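Local coordinates for protein esterase (PDB 7ATL) that hydrolyses carboxylic esters and also shows promiscuous acyltransferase activity, as a family VIII carboxylesterase related to beta-lactamases, at residues Ile20-Val30 with Tyr40-Asp48; Lys110-Thr118 with Trp313-Val321. All coordinates share one frame; numbering follows the deposited sequence.

Contact 1 (Ile20-Val30 with Tyr40-Asp48); sequences IDEGRIVGSVV and YANASGYAD
Ile20 and Ser44 meet where the end of helix 3-21 reaches the hairpin: the Ile20 CD1 methyl lies 3.6 Å from Ser44 CB and also approaches the backbone N of Gly45. Ser44 OG stands anti to its own carbonyl carbon (chi1 -58°) and points to a water that binds it at 2.7 Å. Ser28, cross-strand partner of Ser44, holds the same water through OG at 2.8 Å, and the water donates a further bond to Asn42 O. Ser28 OG is also tied to Tyr372 of helix 372-381. Further along this face the Val30 side chain slants across the Tyr40 ring, its CG1 4.0 Å from Tyr40 CE2, while Tyr40 packs onto helix 3-21. Val29 and Ala43 project from the reverse face, with Val29 CG2 4.2 Å from Ala43 CB. Between these two faces the backbones are joined by paired hydrogen bonds at Ser28/Ser44 and Val30/Asn42, Ser44 N to Ser28 O being nearly straight (2.8 Å, 169°). At Gly27 and Gly45, a non-hydrogen-bonded pair, the backbones come close, with the two CA atoms 4.2 Å apart; the chain bends at Gly45 itself, and just past it Tyr46 N bonds to Val26 O. This is an antiparallel beta hairpin packed against terminal helices, as in the sheet of the serine beta-lactamase fold.

Contact 2 (Lys110-Thr118 with Trp313-Val321); sequences KIRHLLSHT and WGFGFGGAV
Leu115 and Phe317 bring helix 111-116 against the loop of the beta hairpin formed by strands 313-315 and 320-322, at one edge of the antiparallel sheet of this beta-lactamase-like fold. Apolar packing dominates. Leu115 CD1 sits over the centre of the Phe317 ring, 3.9 Å from its centroid and only 6° off the normal, a clear CH-pi contact, while Leu115 CB touches Phe317 CD1 at 3.5 Å. With CG anti to the carbonyl carbon (chi1 -55°), the Phe317 side chain leans out of the loop to the helix. Met76 of helix 67-80 also touches this ring, and His301 stacks on it.

A second group is aromatic. The His117 edge is turned to the face of Phe315 in an offset edge-to-face pair, centroids 5.6 Å apart and planes at 80°; His117 CD2 makes the approach, 3.8 Å from Phe315 CE2. His117 follows the helix in a Schellman motif with positive phi. Its ND1 is bonded to Ser172 OG, and its side chain touches Lys68 of an SxxK pattern consistent with the active site of this family, which puts the pair beside the probable catalytic centre. From within the hairpin, Gly319 O lies over the centre of the Phe315 ring, 3.3 Å above its plane.

Polar contacts are few. Ser116 OG donates to Gly316 O at 2.7 Å, arriving from above the carbonyl plane, and lies at the edge of the Phe317 ring as well. The last link is a water-mediated bridge: a water donates to Leu115 O at 2.6 Å and accepts a weak bond from Gly318 N at 3.1 Å.

How the contacts relate
From the N terminus, the chain leaves helix 3-21, runs through strand 27-34 and doubles back along strand 37-44, so that contact 1 closes a short hairpin with nine residues between its segments. Contact 2 opens only afterwards: it brings helix 111-116 to the hairpin 313-321 across 194 intervening residues, closing a very long loop. The two are therefore in series, neither nested nor crossed. Both reach the same antiparallel sheet, at the outermost strands 37-44 and 313-315, on opposite sides of the chain's centre. The centres of the two contacts lie about 31 Å apart. Contact 1 ties one sheet edge to the N-terminal helix, and contact 2 ties the other to the helical part of the fold.

Contact 1 (Ile20-Val30 with Tyr40-Asp48)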
ATOM      1  N   ILE A  20      15.297 -15.822   7.213  1.00 40.51           N
ATOM      2  CA  ILE A  20      14.853 -17.150   6.711  1.00 44.27           C
ATOM      3  C   ILE A  20      15.200 -18.247   7.729  1.00 49.59           C
ATOM      4  O   ILE A  20      14.270 -18.940   8.165  1.00 58.38           O
ATOM      5  CB  ILE A  20      15.440 -17.401   5.321  1.00 44.90           C
ATOM      6  CG1 ILE A  20      14.752 -16.479   4.308  1.00 43.50           C
ATOM      7  CG2 ILE A  20      15.323 -18.875   4.958  1.00 45.35           C
ATOM      8  CD1 ILE A  20      15.601 -16.091   3.137  1.00 43.46           C
ATOM      9  N   ASP A  21      16.472 -18.373   8.120  1.00 52.64           N
ATOM     10  CA  ASP A  21      16.971 -19.418   9.059  1.00 53.55           C
ATOM     11  C   ASP A  21      16.238 -19.291  10.397  1.00 52.55           C
ATOM     12  O   ASP A  21      16.102 -20.311  11.095  1.00 52.12           O
ATOM     13  CB  ASP A  21      18.479 -19.309   9.329  1.00 54.30           C
ATOM     14  CG  ASP A  21      19.352 -19.249   8.086  1.00 56.70           C
ATOM     15  OD1 ASP A  21      18.864 -19.669   6.987  1.00 56.64           O
ATOM     16  OD2 ASP A  21      20.502 -18.759   8.218  1.00 51.10           O
ATOM     17  N   GLU A  22      15.824 -18.084  10.778  1.00 48.47           N
ATOM     18  CA  GLU A  22      15.068 -17.889  12.042  1.00 52.86           C
ATOM     19  C   GLU A  22      13.579 -18.244  11.827  1.00 52.49           C
ATOM     20  O   GLU A  22      12.829 -18.183  12.822  1.00 51.14           O
ATOM     21  CB  GLU A  22      15.292 -16.465  12.565  1.00 53.34           C
ATOM     22  CG  GLU A  22      16.710 -16.220  13.065  1.00 54.15           C
ATOM     23  CD  GLU A  22      16.949 -14.896  13.774  1.00 57.94           C
ATOM     24  OE1 GLU A  22      15.956 -14.214  14.133  1.00 55.28           O
ATOM     25  OE2 GLU A  22      18.131 -14.537  13.958  1.00 62.26           O
ATOM     26  N   GLY A  23      13.171 -18.614  10.595  1.00 48.97           N
ATOM     27  CA  GLY A  23      11.766 -18.834  10.174  1.00 47.30           C
ATOM     28  C   GLY A  23      10.867 -17.621  10.436  1.00 46.52           C
ATOM     29  O   GLY A  23       9.689 -17.813  10.821  1.00 42.32           O
ATOM     30  N   ARG A  24      11.401 -16.404  10.269  1.00 42.77           N
ATOM     31  CA  ARG A  24      10.655 -15.125  10.427  1.00 40.44           C
ATOM     32  C   ARG A  24      10.068 -14.758   9.058  1.00 38.16           C
ATOM     33  O   ARG A  24       8.950 -14.251   9.013  1.00 39.27           O
ATOM     34  CB  ARG A  24      11.572 -14.024  10.971  1.00 40.44           C
ATOM     35  CG  ARG A  24      11.613 -13.901  12.490  1.00 41.26           C
ATOM     36  CD  ARG A  24      12.902 -13.225  12.953  1.00 44.69           C
ATOM     37  NE  ARG A  24      13.115 -11.922  12.329  1.00 47.47           N
ATOM     38  CZ  ARG A  24      14.216 -11.494  11.701  1.00 53.03           C
ATOM     39  NH1 ARG A  24      15.308 -12.235  11.598  1.00 54.16           N
ATOM     40  NH2 ARG A  24      14.224 -10.277  11.185  1.00 61.29           N
ATOM     41  N   ILE A  25      10.810 -15.048   7.995  1.00 38.15           N
ATOM     42  CA  ILE A  25      10.464 -14.796   6.568  1.00 40.62           C
ATOM     43  C   ILE A  25      10.624 -16.118   5.816  1.00 40.84           C
ATOM     44  O   ILE A  25      11.583 -16.858   6.100  1.00 46.81           O
ATOM     45  CB  ILE A  25      11.382 -13.697   5.989  1.00 41.74           C
ATOM     46  CG1 ILE A  25      11.199 -12.382   6.743  1.00 46.88           C
ATOM     47  CG2 ILE A  25      11.185 -13.502   4.491  1.00 41.18           C
ATOM     48  CD1 ILE A  25       9.766 -11.863   6.730  1.00 49.00           C
ATOM     49  N   VAL A  26       9.724 -16.387   4.884  1.00 39.69           N
ATOM     50  CA  VAL A  26       9.738 -17.601   4.030  1.00 40.98           C
ATOM     51  C   VAL A  26      10.519 -17.284   2.754  1.00 44.42           C
ATOM     52  O   VAL A  26      11.382 -18.123   2.341  1.00 53.14           O
ATOM     53  CB  VAL A  26       8.291 -18.042   3.755  1.00 41.40           C
ATOM     54  CG1 VAL A  26       8.209 -19.145   2.703  1.00 43.31           C
ATOM     55  CG2 VAL A  26       7.618 -18.454   5.058  1.00 41.37           C
ATOM     56  N   GLY A  27      10.209 -16.131   2.155  1.00 39.61           N
ATOM     57  CA  GLY A  27      10.842 -15.607   0.930  1.00 38.25           C
ATOM     58  C   GLY A  27      10.649 -14.103   0.793  1.00 35.60           C
ATOM     59  O   GLY A  27       9.671 -13.542   1.354  1.00 36.39           O
ATOM     60  N   SER A  28      11.566 -13.435   0.101  1.00 33.93           N
ATOM     61  CA  SER A  28      11.503 -11.969  -0.150  1.00 32.90           C
ATOM     62  C   SER A  28      12.183 -11.659  -1.475  1.00 30.92           C
ATOM     63  O   SER A  28      13.028 -12.463  -1.922  1.00 34.40           O
ATOM     64  CB  SER A  28      12.097 -11.148   0.972  1.00 32.18           C
ATOM     65  OG  SER A  28      13.514 -11.179   0.925  1.00 33.03           O
ATOM     66  N   VAL A  29      11.753 -10.565  -2.089  1.00 29.55           N
ATOM     67  CA  VAL A  29      12.489  -9.848  -3.160  1.00 29.12           C
ATOM     68  C   VAL A  29      12.755  -8.432  -2.654  1.00 29.27           C
ATOM     69  O   VAL A  29      11.780  -7.761  -2.316  1.00 32.22           O
ATOM     70  CB  VAL A  29      11.675  -9.850  -4.456  1.00 29.19           C
ATOM     71  CG1 VAL A  29      12.395  -9.082  -5.553  1.00 31.60           C
ATOM     72  CG2 VAL A  29      11.360 -11.267  -4.888  1.00 29.85           C
ATOM     73  N   VAL A  30      14.021  -8.032  -2.559  1.00 29.85           N
ATOM     74  CA  VAL A  30      14.467  -6.694  -2.071  1.00 30.91           C
ATOM     75  C   VAL A  30      15.271  -5.991  -3.176  1.00 29.13           C
ATOM     76  O   VAL A  30      16.268  -6.564  -3.631  1.00 28.44           O
ATOM     77  CB  VAL A  30      15.304  -6.819  -0.789  1.00 31.43           C
ATOM     78  CG1 VAL A  30      15.919  -5.486  -0.408  1.00 30.74           C
ATOM     79  CG2 VAL A  30      14.507  -7.393   0.372  1.00 31.86           C
ATOM     80  N   TYR A  40      21.285  -2.853  -5.784  1.00 34.69           N
ATOM     81  CA  TYR A  40      21.078  -4.190  -5.163  1.00 36.27           C
ATOM     82  C   TYR A  40      19.718  -4.770  -5.588  1.00 37.81           C
ATOM     83  O   TYR A  40      18.706  -4.050  -5.507  1.00 33.11           O
ATOM     84  CB  TYR A  40      21.181  -4.089  -3.640  1.00 34.35           C
ATOM     85  CG  TYR A  40      20.905  -5.375  -2.904  1.00 35.58           C
ATOM     86  CD1 TYR A  40      21.920  -6.280  -2.648  1.00 35.94           C
ATOM     87  CD2 TYR A  40      19.627  -5.703  -2.463  1.00 38.62           C
ATOM     88  CE1 TYR A  40      21.688  -7.462  -1.957  1.00 36.99           C
ATOM     89  CE2 TYR A  40      19.370  -6.890  -1.781  1.00 37.97           C
ATOM     90  CZ  TYR A  40      20.409  -7.774  -1.526  1.00 38.94           C
ATOM     91  OH  TYR A  40      20.200  -8.942  -0.858  1.00 38.22           O
ATOM     92  N   ALA A  41      19.701  -6.042  -6.009  1.00 37.50           N
ATOM     93  CA  ALA A  41      18.492  -6.807  -6.406  1.00 35.62           C
ATOM     94  C   ALA A  41      18.635  -8.257  -5.949  1.00 37.99           C
ATOM     95  O   ALA A  41      19.558  -8.909  -6.429  1.00 37.96           O
ATOM     96  CB  ALA A  41      18.309  -6.768  -7.903  1.00 33.12           C
ATOM     97  N   ASN A  42      17.742  -8.773  -5.104  1.00 40.89           N
ATOM     98  CA  ASN A  42      17.913 -10.156  -4.592  1.00 40.70           C
ATOM     99  C   ASN A  42      16.584 -10.814  -4.227  1.00 38.24           C
ATOM    100  O   ASN A  42      15.853 -10.252  -3.410  1.00 38.41           O
ATOM    101  CB  ASN A  42      18.871 -10.178  -3.404  1.00 44.18           C
ATOM    102  CG  ASN A  42      19.407 -11.569  -3.169  1.00 46.88           C
ATOM    103  OD1 ASN A  42      19.691 -12.296  -4.121  1.00 49.27           O
ATOM    104  ND2 ASN A  42      19.506 -11.953  -1.912  1.00 50.32           N
ATOM    105  N   ALA A  43      16.338 -12.004  -4.785  1.00 37.14           N
ATOM    106  CA  ALA A  43      15.283 -12.961  -4.374  1.00 34.77           C
ATOM    107  C   ALA A  43      15.879 -13.942  -3.365  1.00 33.34           C
ATOM    108  O   ALA A  43      16.903 -14.514  -3.693  1.00 34.26           O
ATOM    109  CB  ALA A  43      14.773 -13.681  -5.593  1.00 33.22           C
ATOM    110  N   SER A  44      15.278 -14.127  -2.191  1.00 34.03           N
ATOM    111  CA  SER A  44      15.752 -15.088  -1.161  1.00 35.48           C
ATOM    112  C   SER A  44      14.629 -16.070  -0.811  1.00 36.83           C
ATOM    113  O   SER A  44      13.455 -15.662  -0.869  1.00 35.28           O
ATOM    114  CB  SER A  44      16.196 -14.364   0.089  1.00 41.40           C
ATOM    115  OG  SER A  44      17.230 -13.423  -0.157  1.00 44.09           O
ATOM    116  N   GLY A  45      14.972 -17.289  -0.390  1.00 35.20           N
ATOM    117  CA  GLY A  45      14.008 -18.271   0.137  1.00 33.40           C
ATOM    118  C   GLY A  45      13.020 -18.721  -0.931  1.00 33.50           C
ATOM    119  O   GLY A  45      13.343 -18.631  -2.131  1.00 29.49           O
ATOM    120  N   TYR A  46      11.819 -19.123  -0.514  1.00 36.80           N
ATOM    121  CA  TYR A  46      10.817 -19.799  -1.385  1.00 40.09           C
ATOM    122  C   TYR A  46       9.597 -18.899  -1.659  1.00 36.76           C
ATOM    123  O   TYR A  46       9.093 -18.202  -0.772  1.00 33.94           O
ATOM    124  CB  TYR A  46      10.393 -21.129  -0.752  1.00 43.41           C
ATOM    125  CG  TYR A  46      11.476 -22.172  -0.542  1.00 47.20           C
ATOM    126  CD1 TYR A  46      12.102 -22.793  -1.618  1.00 49.12           C
ATOM    127  CD2 TYR A  46      11.824 -22.599   0.735  1.00 47.92           C
ATOM    128  CE1 TYR A  46      13.068 -23.769  -1.435  1.00 48.54           C
ATOM    129  CE2 TYR A  46      12.787 -23.574   0.937  1.00 49.67           C
ATOM    130  CZ  TYR A  46      13.410 -24.155  -0.154  1.00 49.69           C
ATOM    131  OH  TYR A  46      14.338 -25.129   0.036  1.00 52.80           O
ATOM    132  N   ALA A  47       9.136 -18.921  -2.902  1.00 37.56           N
ATOM    133  CA  ALA A  47       7.797 -18.461  -3.320  1.00 41.69           C
ATOM    134  C   ALA A  47       6.781 -19.349  -2.610  1.00 46.90           C
ATOM    135  O   ALA A  47       5.835 -18.790  -2.027  1.00 51.00           O
ATOM    136  CB  ALA A  47       7.639 -18.564  -4.820  1.00 43.34           C
ATOM    137  N   ASP A  48       7.002 -20.672  -2.686  1.00 48.47           N
ATOM    138  CA  ASP A  48       6.248 -21.736  -1.971  1.00 45.30           C
ATOM    139  C   ASP A  48       7.234 -22.705  -1.287  1.00 40.90           C
ATOM    140  O   ASP A  48       7.975 -23.399  -1.999  1.00 35.46           O
ATOM    141  CB  ASP A  48       5.303 -22.454  -2.938  1.00 47.01           C
ATOM    142  CG  ASP A  48       4.266 -23.290  -2.204  1.00 49.61           C
ATOM    143  OD1 ASP A  48       4.654 -24.254  -1.499  1.00 51.82           O
ATOM    144  OD2 ASP A  48       3.089 -22.942  -2.296  1.00 46.88           O
TER
HETATM  145  O   HOH W   1      15.831 -11.126  -0.590  1.00 40.18           O

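Contact 2 (Lys110-Thr118 with Trp313-Val321)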
ATOM      1  N   LYS A 110     -13.442  16.031   0.588  1.00 25.50           N
ATOM      2  CA  LYS A 110     -12.595  16.511  -0.519  1.00 27.22           C
ATOM      3  C   LYS A 110     -11.636  15.395  -0.910  1.00 25.77           C
ATOM      4  O   LYS A 110     -11.257  14.594  -0.045  1.00 24.85           O
ATOM      5  CB  LYS A 110     -11.830  17.774  -0.128  1.00 29.87           C
ATOM      6  CG  LYS A 110     -12.656  19.047  -0.050  1.00 32.87           C
ATOM      7  CD  LYS A 110     -12.006  20.051   0.882  1.00 35.32           C
ATOM      8  CE  LYS A 110     -12.345  21.482   0.545  1.00 39.71           C
ATOM      9  NZ  LYS A 110     -11.151  22.352   0.656  1.00 41.91           N
ATOM     10  N   ILE A 111     -11.244  15.396  -2.184  1.00 26.06           N
ATOM     11  CA  ILE A 111     -10.236  14.464  -2.761  1.00 23.57           C
ATOM     12  C   ILE A 111      -8.980  14.514  -1.883  1.00 21.94           C
ATOM     13  O   ILE A 111      -8.432  13.444  -1.610  1.00 21.67           O
ATOM     14  CB  ILE A 111      -9.982  14.798  -4.246  1.00 23.42           C
ATOM     15  CG1 ILE A 111     -11.265  14.724  -5.078  1.00 23.73           C
ATOM     16  CG2 ILE A 111      -8.913  13.903  -4.836  1.00 24.72           C
ATOM     17  CD1 ILE A 111     -11.947  13.373  -5.048  1.00 24.93           C
ATOM     18  N   ARG A 112      -8.548  15.672  -1.401  1.00 20.54           N
ATOM     19  CA  ARG A 112      -7.293  15.728  -0.597  1.00 23.16           C
ATOM     20  C   ARG A 112      -7.488  14.950   0.714  1.00 23.58           C
ATOM     21  O   ARG A 112      -6.476  14.493   1.320  1.00 22.13           O
ATOM     22  CB  ARG A 112      -6.850  17.168  -0.301  1.00 26.15           C
ATOM     23  CG  ARG A 112      -7.891  18.013   0.425  1.00 26.54           C
ATOM     24  CD  ARG A 112      -7.338  19.356   0.847  1.00 27.46           C
ATOM     25  NE  ARG A 112      -7.201  20.256  -0.291  1.00 29.81           N
ATOM     26  CZ  ARG A 112      -6.060  20.581  -0.901  1.00 29.46           C
ATOM     27  NH1 ARG A 112      -4.900  20.069  -0.521  1.00 27.51           N
ATOM     28  NH2 ARG A 112      -6.101  21.406  -1.927  1.00 28.00           N
ATOM     29  N   HIS A 113      -8.729  14.857   1.183  1.00 22.52           N
ATOM     30  CA  HIS A 113      -9.052  14.097   2.404  1.00 23.04           C
ATOM     31  C   HIS A 113      -8.918  12.610   2.057  1.00 21.84           C
ATOM     32  O   HIS A 113      -8.332  11.854   2.875  1.00 22.10           O
ATOM     33  CB  HIS A 113     -10.433  14.469   2.977  1.00 23.86           C
ATOM     34  CG  HIS A 113     -10.656  15.909   3.301  1.00 23.83           C
ATOM     35  ND1 HIS A 113     -11.879  16.540   3.051  1.00 23.48           N
ATOM     36  CD2 HIS A 113      -9.864  16.845   3.874  1.00 24.71           C
ATOM     37  CE1 HIS A 113     -11.827  17.794   3.457  1.00 22.86           C
ATOM     38  NE2 HIS A 113     -10.608  18.009   3.962  1.00 24.55           N
ATOM     39  N   LEU A 114      -9.440  12.171   0.912  1.00 20.82           N
ATOM     40  CA  LEU A 114      -9.248  10.749   0.504  1.00 22.75           C
ATOM     41  C   LEU A 114      -7.741  10.409   0.465  1.00 23.59           C
ATOM     42  O   LEU A 114      -7.356   9.358   0.990  1.00 25.71           O
ATOM     43  CB  LEU A 114      -9.912  10.465  -0.848  1.00 21.62           C
ATOM     44  CG  LEU A 114     -11.435  10.520  -0.893  1.00 20.77           C
ATOM     45  CD1 LEU A 114     -11.945  10.081  -2.256  1.00 19.19           C
ATOM     46  CD2 LEU A 114     -12.047   9.662   0.201  1.00 21.80           C
ATOM     47  N   LEU A 115      -6.910  11.268  -0.126  1.00 24.07           N
ATOM     48  CA  LEU A 115      -5.474  10.987  -0.386  1.00 24.44           C
ATOM     49  C   LEU A 115      -4.685  10.836   0.924  1.00 24.88           C
ATOM     50  O   LEU A 115      -3.651  10.141   0.900  1.00 25.13           O
ATOM     51  CB  LEU A 115      -4.902  12.125  -1.231  1.00 24.14           C
ATOM     52  CG  LEU A 115      -5.464  12.221  -2.643  1.00 26.03           C
ATOM     53  CD1 LEU A 115      -4.951  13.465  -3.345  1.00 28.47           C
ATOM     54  CD2 LEU A 115      -5.107  10.985  -3.448  1.00 25.41           C
ATOM     55  N   SER A 116      -5.121  11.480   2.009  1.00 23.82           N
ATOM     56  CA  SER A 116      -4.371  11.581   3.285  1.00 24.42           C
ATOM     57  C   SER A 116      -5.146  10.887   4.401  1.00 25.06           C
ATOM     58  O   SER A 116      -4.701  10.959   5.561  1.00 27.57           O
ATOM     59  CB  SER A 116      -4.059  13.028   3.621  1.00 25.30           C
ATOM     60  OG  SER A 116      -3.187  13.599   2.649  1.00 25.44           O
ATOM     61  N   HIS A 117      -6.260  10.229   4.075  1.00 25.16           N
ATOM     62  CA  HIS A 117      -7.041   9.405   5.039  1.00 23.94           C
ATOM     63  C   HIS A 117      -7.590  10.288   6.168  1.00 21.85           C
ATOM     64  O   HIS A 117      -7.534   9.852   7.319  1.00 21.44           O
ATOM     65  CB  HIS A 117      -6.177   8.253   5.589  1.00 24.48           C
ATOM     66  CG  HIS A 117      -5.829   7.217   4.575  1.00 24.87           C
ATOM     67  ND1 HIS A 117      -6.722   6.245   4.194  1.00 24.76           N
ATOM     68  CD2 HIS A 117      -4.703   7.009   3.856  1.00 24.76           C
ATOM     69  CE1 HIS A 117      -6.158   5.476   3.279  1.00 25.51           C
ATOM     70  NE2 HIS A 117      -4.924   5.929   3.048  1.00 24.66           N
ATOM     71  N   THR A 118      -8.108  11.467   5.841  1.00 21.00           N
ATOM     72  CA  THR A 118      -8.710  12.424   6.801  1.00 21.73           C
ATOM     73  C   THR A 118     -10.199  12.563   6.481  1.00 22.71           C
ATOM     74  O   THR A 118     -10.831  13.474   7.039  1.00 24.92           O
ATOM     75  CB  THR A 118      -8.003  13.791   6.734  1.00 22.04           C
ATOM     76  OG1 THR A 118      -8.206  14.348   5.430  1.00 23.36           O
ATOM     77  CG2 THR A 118      -6.515  13.727   6.996  1.00 21.57           C
ATOM     78  N   TRP A 313       6.359  10.841  12.217  1.00 29.10           N
ATOM     79  CA  TRP A 313       5.769  10.542  10.890  1.00 26.70           C
ATOM     80  C   TRP A 313       4.364  11.164  10.748  1.00 25.98           C
ATOM     81  O   TRP A 313       3.481  10.891  11.591  1.00 27.34           O
ATOM     82  CB  TRP A 313       5.722   9.032  10.741  1.00 25.26           C
ATOM     83  CG  TRP A 313       7.032   8.343  10.566  1.00 24.94           C
ATOM     84  CD1 TRP A 313       7.752   7.699  11.528  1.00 25.83           C
ATOM     85  CD2 TRP A 313       7.695   8.074   9.318  1.00 24.70           C
ATOM     86  NE1 TRP A 313       8.840   7.079  10.972  1.00 27.26           N
ATOM     87  CE2 TRP A 313       8.818   7.279   9.614  1.00 26.59           C
ATOM     88  CE3 TRP A 313       7.448   8.423   7.989  1.00 24.35           C
ATOM     89  CZ2 TRP A 313       9.706   6.857   8.629  1.00 26.93           C
ATOM     90  CZ3 TRP A 313       8.308   7.983   7.013  1.00 25.02           C
ATOM     91  CH2 TRP A 313       9.419   7.211   7.332  1.00 26.66           C
ATOM     92  N   GLY A 314       4.201  12.027   9.749  1.00 25.78           N
ATOM     93  CA  GLY A 314       2.917  12.565   9.291  1.00 25.19           C
ATOM     94  C   GLY A 314       2.413  11.739   8.130  1.00 24.59           C
ATOM     95  O   GLY A 314       2.777  10.562   8.050  1.00 25.84           O
ATOM     96  N   PHE A 315       1.624  12.333   7.247  1.00 23.66           N
ATOM     97  CA  PHE A 315       1.124  11.663   6.029  1.00 23.16           C
ATOM     98  C   PHE A 315       0.970  12.679   4.903  1.00 23.52           C
ATOM     99  O   PHE A 315       0.547  13.845   5.142  1.00 25.07           O
ATOM    100  CB  PHE A 315      -0.208  10.973   6.299  1.00 23.95           C
ATOM    101  CG  PHE A 315      -0.447   9.781   5.416  1.00 23.64           C
ATOM    102  CD1 PHE A 315       0.040   8.538   5.759  1.00 23.21           C
ATOM    103  CD2 PHE A 315      -1.157   9.906   4.238  1.00 24.37           C
ATOM    104  CE1 PHE A 315      -0.187   7.445   4.942  1.00 23.69           C
ATOM    105  CE2 PHE A 315      -1.399   8.804   3.434  1.00 24.96           C
ATOM    106  CZ  PHE A 315      -0.890   7.581   3.772  1.00 23.54           C
ATOM    107  N   GLY A 316       1.301  12.225   3.701  1.00 21.86           N
ATOM    108  CA  GLY A 316       1.260  13.017   2.469  1.00 22.36           C
ATOM    109  C   GLY A 316       0.164  12.501   1.577  1.00 23.66           C
ATOM    110  O   GLY A 316      -0.947  12.279   2.108  1.00 25.23           O
ATOM    111  N   PHE A 317       0.463  12.376   0.281  1.00 23.70           N
ATOM    112  CA  PHE A 317      -0.348  11.671  -0.729  1.00 24.47           C
ATOM    113  C   PHE A 317       0.451  10.457  -1.188  1.00 27.50           C
ATOM    114  O   PHE A 317       1.467  10.662  -1.903  1.00 31.96           O
ATOM    115  CB  PHE A 317      -0.667  12.581  -1.908  1.00 24.54           C
ATOM    116  CG  PHE A 317      -1.345  13.890  -1.591  1.00 27.28           C
ATOM    117  CD1 PHE A 317      -2.126  14.051  -0.457  1.00 29.44           C
ATOM    118  CD2 PHE A 317      -1.231  14.962  -2.469  1.00 28.58           C
ATOM    119  CE1 PHE A 317      -2.750  15.260  -0.184  1.00 30.09           C
ATOM    120  CE2 PHE A 317      -1.872  16.159  -2.208  1.00 30.21           C
ATOM    121  CZ  PHE A 317      -2.633  16.306  -1.064  1.00 30.09           C
ATOM    122  N   GLY A 318       0.045   9.256  -0.750  1.00 26.35           N
ATOM    123  CA  GLY A 318       0.649   7.970  -1.159  1.00 26.45           C
ATOM    124  C   GLY A 318       1.389   7.242  -0.043  1.00 24.98           C
ATOM    125  O   GLY A 318       1.613   6.042  -0.189  1.00 23.11           O
ATOM    126  N   GLY A 319       1.760   7.925   1.040  1.00 26.51           N
ATOM    127  CA  GLY A 319       2.349   7.262   2.222  1.00 27.03           C
ATOM    128  C   GLY A 319       2.678   8.247   3.325  1.00 25.27           C
ATOM    129  O   GLY A 319       2.266   9.388   3.217  1.00 22.66           O
ATOM    130  N   ALA A 320       3.390   7.785   4.348  1.00 24.90           N
ATOM    131  CA  ALA A 320       3.763   8.559   5.550  1.00 27.67           C
ATOM    132  C   ALA A 320       5.000   9.411   5.232  1.00 29.78           C
ATOM    133  O   ALA A 320       5.879   8.947   4.455  1.00 28.41           O
ATOM    134  CB  ALA A 320       4.029   7.637   6.721  1.00 27.62           C
ATOM    135  N   VAL A 321       5.046  10.611   5.816  1.00 28.20           N
ATOM    136  CA  VAL A 321       6.115  11.612   5.606  1.00 27.64           C
ATOM    137  C   VAL A 321       6.875  11.719   6.913  1.00 27.17           C
ATOM    138  O   VAL A 321       6.222  11.966   7.926  1.00 25.83           O
ATOM    139  CB  VAL A 321       5.528  12.972   5.208  1.00 29.30           C
ATOM    140  CG1 VAL A 321       6.587  14.081   5.261  1.00 29.89           C
ATOM    141  CG2 VAL A 321       4.853  12.898   3.848  1.00 29.21           C
TER
HETATM  142  O   HOH W   2      -2.822   8.154  -0.475  1.00 16.78           O